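Local coordinates for AAR187Cp (Eremothecium gossypii, PDB 3ZIL), which probably regulates the establishment of sister-chromatid cohesion through cohesin, this chain being the C-terminal Wap1-domain part of the protein, at residues V68-F73 against W103-L108. Sequence-based numbering, arbitrary orientation.
Sequences VWEWCF and WAMLSL
Trp69 and Trp103 form an edge-to-face aromatic pair. Their planes stand at 80°. CH2 of Trp69 lies 3.6 Å from CZ3 on the face of Trp103. CG of Trp69 is anti to its backbone N (chi1 -170°), and the indole reaches across from helix 54-72. Its NE1 hydrogen-bonds to O of Arg102, which ties the ring to the chain just before Trp103.

Leu106 makes a CH-pi contact with Phe73. CD1 of Leu106 sits over the face, 3.8 Å from the centroid of the Phe73 ring. It lies 14° off the normal. The same methyl also touches Trp69 CZ2 at 3.7 Å. CE2 of Phe73 in turn lies over the centre of the Trp69 ring.

Met105 brings its sulfur to the edge of Trp69, with SD 3.9 Å from CD1, a Met-aromatic contact. A bend at chi3 brings CE of Met105 to 3.5 Å from O of Phe73.

One water donates to Phe73 O (2.8 Å) and Met105 O (2.6 Å), bridging the two backbones. Next to Trp69 in the helix, Glu70 forms a salt bridge with Arg102 through OE2 and NE.

The arrangement is an aromatic-aliphatic packing of an all-helical Wap1 domain. It joins the C-terminal end of helix 54-72 to the 3-10 turn and loop that lead into helix 108-116.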
loop_
_atom_site.group_PDB
_atom_site.type_symbol
_atom_site.label_atom_id
_atom_site.label_comp_id
_atom_site.label_asym_id
_atom_site.label_seq_id
_atom_site.Cartn_x
_atom_site.Cartn_y
_atom_site.Cartn_z
ATOM N N VAL A 68 14.852 29.414 -1.781
ATOM C CA VAL A 68 15.382 28.257 -2.538
ATOM C C VAL A 68 14.188 27.331 -2.976
ATOM O O VAL A 68 14.126 26.853 -4.099
ATOM C CB VAL A 68 16.504 27.498 -1.715
ATOM C CG1 VAL A 68 16.883 26.117 -2.290
ATOM C CG2 VAL A 68 17.726 28.359 -1.672
ATOM N N TRP A 69 13.227 27.120 -2.072
ATOM C CA TRP A 69 12.106 26.214 -2.327
ATOM C C TRP A 69 11.242 26.778 -3.416
ATOM O O TRP A 69 10.855 26.052 -4.304
ATOM C CB TRP A 69 11.263 26.025 -1.064
ATOM C CG TRP A 69 10.205 24.912 -1.135
ATOM C CD1 TRP A 69 8.858 25.007 -1.553
ATOM C CD2 TRP A 69 10.408 23.491 -0.792
ATOM N NE1 TRP A 69 8.227 23.776 -1.498
ATOM C CE2 TRP A 69 9.105 22.823 -0.989
ATOM C CE3 TRP A 69 11.490 22.749 -0.287
ATOM C CZ2 TRP A 69 8.931 21.485 -0.706
ATOM C CZ3 TRP A 69 11.299 21.393 0.017
ATOM C CH2 TRP A 69 10.053 20.776 -0.196
ATOM N N GLU A 70 10.896 28.070 -3.327
ATOM C CA GLU A 70 9.988 28.651 -4.347
ATOM C C GLU A 70 10.678 28.673 -5.710
ATOM O O GLU A 70 10.020 28.506 -6.748
ATOM C CB GLU A 70 9.494 30.051 -3.953
ATOM C CG GLU A 70 8.518 30.010 -2.784
ATOM C CD GLU A 70 7.910 31.379 -2.406
ATOM O OE1 GLU A 70 8.330 32.436 -2.927
ATOM O OE2 GLU A 70 6.992 31.386 -1.559
ATOM N N TRP A 71 11.991 28.865 -5.696
ATOM C CA TRP A 71 12.778 28.777 -6.920
ATOM C C TRP A 71 12.758 27.372 -7.485
ATOM O O TRP A 71 12.393 27.205 -8.670
ATOM C CB TRP A 71 14.235 29.308 -6.739
ATOM C CG TRP A 71 14.982 29.293 -8.048
ATOM C CD1 TRP A 71 15.004 30.284 -9.010
ATOM C CD2 TRP A 71 15.756 28.186 -8.619
ATOM N NE1 TRP A 71 15.794 29.912 -10.094
ATOM C CE2 TRP A 71 16.284 28.669 -9.904
ATOM C CE3 TRP A 71 16.148 26.909 -8.150
ATOM C CZ2 TRP A 71 17.075 27.872 -10.722
ATOM C CZ3 TRP A 71 16.945 26.121 -8.978
ATOM C CH2 TRP A 71 17.400 26.585 -10.240
ATOM N N CYS A 72 13.057 26.338 -6.672
ATOM C CA CYS A 72 13.065 24.975 -7.203
ATOM C C CYS A 72 11.674 24.571 -7.719
ATOM O O CYS A 72 11.570 23.863 -8.706
ATOM C CB CYS A 72 13.547 23.905 -6.185
ATOM S SG CYS A 72 15.289 24.180 -5.664
ATOM N N PHE A 73 10.609 24.995 -7.062
ATOM C CA PHE A 73 9.277 24.384 -7.370
ATOM C C PHE A 73 8.398 25.348 -8.076
ATOM O O PHE A 73 7.213 25.154 -8.135
ATOM C CB PHE A 73 8.598 23.784 -6.132
ATOM C CG PHE A 73 9.393 22.660 -5.538
ATOM C CD1 PHE A 73 9.417 21.427 -6.156
ATOM C CD2 PHE A 73 10.207 22.861 -4.405
ATOM C CE1 PHE A 73 10.183 20.370 -5.610
ATOM C CE2 PHE A 73 10.968 21.830 -3.869
ATOM C CZ PHE A 73 10.980 20.581 -4.500
ATOM N N TRP A 103 4.315 22.923 0.598
ATOM C CA TRP A 103 4.311 21.576 0.065
ATOM C C TRP A 103 3.317 21.452 -1.114
ATOM O O TRP A 103 3.586 20.702 -2.049
ATOM C CB TRP A 103 3.994 20.564 1.165
ATOM C CG TRP A 103 5.179 20.110 1.997
ATOM C CD1 TRP A 103 5.415 20.390 3.350
ATOM C CD2 TRP A 103 6.325 19.298 1.582
ATOM N NE1 TRP A 103 6.568 19.824 3.774
ATOM C CE2 TRP A 103 7.169 19.142 2.772
ATOM C CE3 TRP A 103 6.704 18.676 0.397
ATOM C CZ2 TRP A 103 8.353 18.398 2.762
ATOM C CZ3 TRP A 103 7.923 17.941 0.387
ATOM C CH2 TRP A 103 8.715 17.808 1.537
ATOM N N ALA A 104 2.246 22.260 -1.141
ATOM C CA ALA A 104 1.249 22.261 -2.231
ATOM C C ALA A 104 1.905 22.702 -3.536
ATOM O O ALA A 104 1.336 22.494 -4.624
ATOM C CB ALA A 104 0.068 23.209 -1.922
ATOM N N MET A 105 3.137 23.231 -3.501
ATOM C CA MET A 105 3.713 23.520 -4.832
ATOM C C MET A 105 4.088 22.238 -5.570
ATOM O O MET A 105 4.445 22.312 -6.727
ATOM C CB MET A 105 4.921 24.484 -4.813
ATOM C CG MET A 105 4.661 25.826 -4.177
ATOM S SD MET A 105 6.282 26.729 -3.985
ATOM C CE MET A 105 6.455 27.468 -5.620
ATOM N N LEU A 106 4.067 21.076 -4.883
ATOM C CA LEU A 106 4.275 19.788 -5.515
ATOM C C LEU A 106 2.921 19.102 -5.648
ATOM O O LEU A 106 2.521 18.356 -4.692
ATOM C CB LEU A 106 5.264 18.900 -4.679
ATOM C CG LEU A 106 6.723 19.389 -4.504
ATOM C CD1 LEU A 106 6.779 20.607 -3.567
ATOM C CD2 LEU A 106 7.645 18.269 -3.987
ATOM N N SER A 107 2.183 19.330 -6.764
ATOM C CA SER A 107 0.784 18.866 -6.790
ATOM C C SER A 107 0.742 17.349 -6.732
ATOM O O SER A 107 1.382 16.701 -7.540
ATOM C CB SER A 107 0.049 19.308 -8.063
ATOM O OG SER A 107 -1.146 18.553 -8.180
ATOM N N LEU A 108 0.024 16.795 -5.771
ATOM C CA LEU A 108 -0.114 15.350 -5.652
ATOM C C LEU A 108 -0.764 14.797 -6.905
ATOM O O LEU A 108 -0.238 13.942 -7.599
ATOM C CB LEU A 108 -0.910 14.992 -4.392
ATOM C CG LEU A 108 -0.019 15.052 -3.120
ATOM C CD1 LEU A 108 -0.786 14.829 -1.834
ATOM C CD2 LEU A 108 1.113 14.025 -3.175
HETATM O O HOH W 1 4.554 24.402 -8.326
#